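Local structure of GGDEF family protein (Vibrio cholerae, 5GZS) at residues L437-E440 with Q441-T445; Q200-Q203 with L204-K208. The protein probably makes cyclic di-GMP as a diguanylate cyclase, with a periplasmic portion built of solute-binding-protein-like modules that holds bound arginine. All blocks are in the same frame, centred on the assembly; numbering follows the deposited sequence.

Contact 1. Residues L437-E440 with Q441-T445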
loop_
_atom_site.group_PDB
_atom_site.type_symbol
_atom_site.label_atom_id
_atom_site.label_comp_id
_atom_site.label_asym_id
_atom_site.label_seq_id
_atom_site.Cartn_x
_atom_site.Cartn_y
_atom_site.Cartn_z
ATOM N N LEU A 437 3.399 6.099 20.036
ATOM C CA LEU A 437 3.585 4.728 20.435
ATOM C C LEU A 437 4.213 3.905 19.339
ATOM O O LEU A 437 4.197 4.299 18.191
ATOM C CB LEU A 437 2.269 4.095 20.868
ATOM C CG LEU A 437 1.598 4.478 22.188
ATOM C CD1 LEU A 437 0.202 3.925 22.230
ATOM C CD2 LEU A 437 2.372 4.052 23.413
ATOM N N ASN A 438 4.773 2.763 19.716
ATOM C CA ASN A 438 5.210 1.763 18.774
ATOM C C ASN A 438 4.148 0.706 18.635
ATOM O O ASN A 438 4.140 -0.285 19.329
ATOM C CB ASN A 438 6.531 1.134 19.188
ATOM C CG ASN A 438 7.223 0.424 18.050
ATOM O OD1 ASN A 438 6.757 0.416 16.936
ATOM N ND2 ASN A 438 8.333 -0.187 18.342
ATOM N N THR A 439 3.253 0.969 17.702
ATOM C CA THR A 439 2.067 0.180 17.509
ATOM C C THR A 439 2.400 -1.089 16.806
ATOM O O THR A 439 1.903 -2.136 17.131
ATOM C CB THR A 439 0.984 0.956 16.718
ATOM O OG1 THR A 439 1.197 0.811 15.309
ATOM C CG2 THR A 439 0.999 2.417 17.088
ATOM N N GLU A 440 3.260 -0.978 15.828
ATOM C CA GLU A 440 3.713 -2.141 15.122
ATOM C C GLU A 440 4.192 -3.200 16.076
ATOM O O GLU A 440 3.817 -4.343 15.926
ATOM C CB GLU A 440 4.798 -1.753 14.137
ATOM C CG GLU A 440 4.359 -0.679 13.157
ATOM C CD GLU A 440 4.794 -0.957 11.736
ATOM O OE1 GLU A 440 5.611 -1.874 11.527
ATOM O OE2 GLU A 440 4.322 -0.247 10.825
ATOM N N GLN A 441 4.984 -2.847 17.076
ATOM C CA GLN A 441 5.433 -3.849 18.037
ATOM C C GLN A 441 4.284 -4.554 18.762
ATOM O O GLN A 441 4.301 -5.756 18.959
ATOM C CB GLN A 441 6.434 -3.261 19.034
ATOM C CG GLN A 441 7.014 -4.286 20.001
ATOM C CD GLN A 441 8.201 -3.780 20.792
ATOM O OE1 GLN A 441 8.427 -2.580 20.904
ATOM N NE2 GLN A 441 8.966 -4.702 21.347
ATOM N N ILE A 442 3.272 -3.804 19.139
ATOM C CA ILE A 442 2.157 -4.355 19.876
ATOM C C ILE A 442 1.395 -5.296 18.978
ATOM O O ILE A 442 0.984 -6.406 19.370
ATOM C CB ILE A 442 1.236 -3.224 20.358
ATOM C CG1 ILE A 442 1.885 -2.436 21.476
ATOM C CG2 ILE A 442 -0.073 -3.762 20.883
ATOM C CD1 ILE A 442 1.375 -1.027 21.577
ATOM N N ILE A 443 1.208 -4.851 17.754
ATOM C CA ILE A 443 0.429 -5.626 16.841
ATOM C C ILE A 443 1.149 -6.919 16.640
ATOM O O ILE A 443 0.532 -7.956 16.625
ATOM C CB ILE A 443 0.216 -4.927 15.509
ATOM C CG1 ILE A 443 -0.659 -3.717 15.711
ATOM C CG2 ILE A 443 -0.459 -5.860 14.535
ATOM C CD1 ILE A 443 -0.887 -2.958 14.445
ATOM N N HIS A 444 2.442 -6.852 16.410
ATOM C CA HIS A 444 3.145 -8.064 16.161
ATOM C C HIS A 444 2.832 -8.990 17.281
ATOM O O HIS A 444 2.284 -10.052 17.059
ATOM C CB HIS A 444 4.636 -7.869 16.095
ATOM C CG HIS A 444 5.370 -9.155 15.940
ATOM N ND1 HIS A 444 4.758 -10.290 15.464
ATOM C CD2 HIS A 444 6.642 -9.502 16.220
ATOM C CE1 HIS A 444 5.627 -11.280 15.446
ATOM N NE2 HIS A 444 6.776 -10.831 15.905
ATOM N N THR A 445 3.190 -8.562 18.483
ATOM C CA THR A 445 3.073 -9.349 19.701
ATOM C C THR A 445 1.865 -10.223 19.717
ATOM O O THR A 445 1.858 -11.247 20.346
ATOM C CB THR A 445 3.035 -8.442 20.937
ATOM O OG1 THR A 445 4.251 -7.704 21.012
ATOM C CG2 THR A 445 2.902 -9.245 22.189
#
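Asn438 and Gln441 meet because both first torsions carry CG away from the backbone N, at chi1 -162° and -176°. The Gln441 chain then runs on extended. Its amide arrives across the Asn438 side chain at about a right angle, and the two amide planes are turned 64° apart. ND2 of Asn438 lies 3.5 Å from OE1 of Gln441. This is a loose polar approach, with CB of Gln441 nearly as near to the same ND2. Asn438 takes the N-cap position of helix 439-445. Its OD1 stands 3.7 Å from the backbone N of Gln441, which is long for a capping bond.

The helix proper starts with two backbone bonds. Ile443 N gives to Thr439 O at 2.9 Å, and His444 N gives to Glu440 O at 2.9 Å. CG1 of Ile443 rests over the first turn, 3.3 Å from Thr439 O. CD1 of Ile442 lies 3.6 Å from Asn438 O. Next in line, Gln441 O accepts twice from Thr445. The backbone N and OG1 reach it from opposite faces of its carbonyl plane, with OG1 of Thr445 at 2.8 Å. The OG1 bond holds the threonine hydroxyl back against the preceding turn.

Leu437 and Ile442 pack on helix 248-259, through Gln255, Met259 and Asp251. Gln441 packs on Met404 of the second subunit. The short helix therefore sits between its own chain and the dimer partner.

Chemically, backbone bonds do most of the work, the Thr445 hydroxyl adds one firm bond, and the Asn438-Gln441 approach is loose. The carboxylate of Glu440, carried on the first turn, would be expected to be favoured by the positive end of the helix dipole.

Contact 2. Residues Q200-Q203 with L204-K208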
loop_
_atom_site.group_PDB
_atom_site.type_symbol
_atom_site.label_atom_id
_atom_site.label_comp_id
_atom_site.label_asym_id
_atom_site.label_seq_id
_atom_site.Cartn_x
_atom_site.Cartn_y
_atom_site.Cartn_z
ATOM N N GLN A 200 17.183 7.338 22.417
ATOM C CA GLN A 200 15.738 7.053 22.382
ATOM C C GLN A 200 15.056 7.624 23.624
ATOM O O GLN A 200 14.048 8.318 23.537
ATOM C CB GLN A 200 15.500 5.556 22.287
ATOM C CG GLN A 200 14.104 5.132 22.578
ATOM C CD GLN A 200 13.339 4.823 21.330
ATOM O OE1 GLN A 200 13.133 5.687 20.473
ATOM N NE2 GLN A 200 12.940 3.559 21.192
ATOM N N LYS A 201 15.660 7.359 24.775
ATOM C CA LYS A 201 15.192 7.850 26.053
ATOM C C LYS A 201 15.171 9.367 26.030
ATOM O O LYS A 201 14.244 10.004 26.545
ATOM C CB LYS A 201 16.104 7.314 27.185
ATOM C CG LYS A 201 15.810 7.835 28.601
ATOM C CD LYS A 201 14.327 7.671 28.956
ATOM C CE LYS A 201 14.048 7.834 30.452
ATOM N NZ LYS A 201 12.859 8.695 30.776
ATOM N N TYR A 202 16.199 9.944 25.409
ATOM C CA TYR A 202 16.371 11.375 25.448
ATOM C C TYR A 202 15.265 12.027 24.679
ATOM O O TYR A 202 14.622 12.912 25.202
ATOM C CB TYR A 202 17.730 11.776 24.901
ATOM C CG TYR A 202 17.974 13.270 24.867
ATOM C CD1 TYR A 202 17.539 14.045 23.795
ATOM C CD2 TYR A 202 18.660 13.904 25.896
ATOM C CE1 TYR A 202 17.770 15.409 23.754
ATOM C CE2 TYR A 202 18.892 15.279 25.864
ATOM C CZ TYR A 202 18.451 16.015 24.789
ATOM O OH TYR A 202 18.694 17.359 24.750
ATOM N N GLN A 203 15.008 11.587 23.443
ATOM C CA GLN A 203 13.999 12.279 22.628
ATOM C C GLN A 203 12.567 11.898 23.016
ATOM O O GLN A 203 11.659 12.716 22.916
ATOM C CB GLN A 203 14.255 12.056 21.127
ATOM C CG GLN A 203 14.254 10.620 20.585
ATOM C CD GLN A 203 12.852 10.082 20.309
ATOM O OE1 GLN A 203 12.071 10.657 19.545
ATOM N NE2 GLN A 203 12.526 8.981 20.958
ATOM N N LEU A 204 12.353 10.676 23.485
ATOM C CA LEU A 204 11.004 10.310 23.888
ATOM C C LEU A 204 10.587 11.167 25.089
ATOM O O LEU A 204 9.419 11.565 25.205
ATOM C CB LEU A 204 10.888 8.819 24.229
ATOM C CG LEU A 204 9.430 8.361 24.344
ATOM C CD1 LEU A 204 8.663 8.904 23.142
ATOM C CD2 LEU A 204 9.291 6.851 24.427
ATOM N N ASP A 205 11.542 11.470 25.968
ATOM C CA ASP A 205 11.273 12.319 27.130
ATOM C C ASP A 205 10.856 13.748 26.762
ATOM O O ASP A 205 9.900 14.288 27.337
ATOM C CB ASP A 205 12.491 12.358 28.029
ATOM C CG ASP A 205 12.577 11.159 28.945
ATOM O OD1 ASP A 205 11.726 10.258 28.844
ATOM O OD2 ASP A 205 13.510 11.113 29.771
ATOM N N ILE A 206 11.556 14.360 25.812
ATOM C CA ILE A 206 11.179 15.681 25.300
ATOM C C ILE A 206 9.784 15.668 24.722
ATOM O O ILE A 206 8.987 16.594 24.959
ATOM C CB ILE A 206 12.137 16.174 24.195
ATOM C CG1 ILE A 206 13.494 16.529 24.779
ATOM C CG2 ILE A 206 11.540 17.383 23.403
ATOM C CD1 ILE A 206 14.474 16.959 23.707
ATOM N N ARG A 207 9.491 14.629 23.943
ATOM C CA ARG A 207 8.147 14.511 23.355
ATOM C C ARG A 207 7.057 14.215 24.400
ATOM O O ARG A 207 5.980 14.764 24.304
ATOM C CB ARG A 207 8.154 13.474 22.254
ATOM C CG ARG A 207 8.866 14.052 21.042
ATOM C CD ARG A 207 9.380 12.952 20.139
ATOM N NE ARG A 207 8.300 12.341 19.385
ATOM C CZ ARG A 207 8.279 11.070 19.031
ATOM N NH1 ARG A 207 9.287 10.276 19.348
ATOM N NH2 ARG A 207 7.258 10.607 18.337
ATOM N N LYS A 208 7.359 13.429 25.425
ATOM C CA LYS A 208 6.403 13.236 26.506
ATOM C C LYS A 208 6.086 14.541 27.239
ATOM O O LYS A 208 4.944 14.827 27.585
ATOM C CB LYS A 208 6.935 12.221 27.508
ATOM C CG LYS A 208 6.786 10.787 27.052
ATOM C CD LYS A 208 7.574 9.874 27.968
ATOM C CE LYS A 208 7.266 8.399 27.717
ATOM N NZ LYS A 208 8.216 7.627 28.552
#
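Lys201 and Asp205 form a salt bridge one helical turn apart. NZ of Lys201 is held by both carboxylate oxygens, 2.7 Å from OD1 and 2.7 Å from OD2 of Asp205. Each oxygen uses its syn lone pair, so the ammonium sits in the fork of the carboxylate. The lysine chain bends at chi2 and chi4 to curl NZ back to it. NZ of Lys208 lies 5.3 Å from NZ of Lys201, and the nearby Asp205 carboxylate probably offsets part of this like charge.

The amide of Gln203 makes the second set of polar bonds. Its CG lies between the backbone N and the carbonyl carbon, chi1 59°, and the chain folds back along the helix. NE2 of Gln203 gives to Gln200 O at 3.1 Å, in the carbonyl plane on a lone pair. Leu204 N gives to the same Gln200 O at 2.9 Å, so that oxygen is gripped twice. OE1 of Gln203 accepts from NH1 of Arg207 at 2.8 Å. The two side chains lie side by side, with amide and guanidinium planes 47° apart. OE1 also bonds Tyr80, so both ends of this buried amide are satisfied.

Among backbone bonds, Asp205 N to Lys201 O and Arg207 N to Gln203 O are normal in length. Ile206 N to Tyr202 O is weak at 3.4 Å.

The apolar contact is CE1 of Tyr202 against CD1 of Ile206, 3.6 Å apart. The methyl meets the ring obliquely. The hydroxyl of Tyr202 bonds Asp13 and Lys145, while Ile206 packs on Leu148 of helix 144-149.

The backbone bonds, the salt bridge and the Gln203-Arg207 pair all link residues four apart, the spacing of an alpha-helix. Here it is helix 189-218, whose inner side packs on the arginine-binding module of the solute-binding family 3 fold.

How the contacts relate
Following the chain from the N terminus, contact 2 comes first, midway along helix 189-218. This helix leads from the arginine-binding module towards strand 226-230 and the second module. Contact 1 comes at the C-terminal end, where the chain leaves helix 421-435 and enters helix 439-445. Each contact lies within successive turns of one helix, with no loop between its segments; contact 1 also takes in the residues leading into its helix. The two lie in series and neither nest nor cross. The centres of contact 1 and contact 2 are about 18 Å apart, and they do not touch. Met436, just before contact 1, packs on Arg207 of contact 2, so the C-terminal region meets the long helix there.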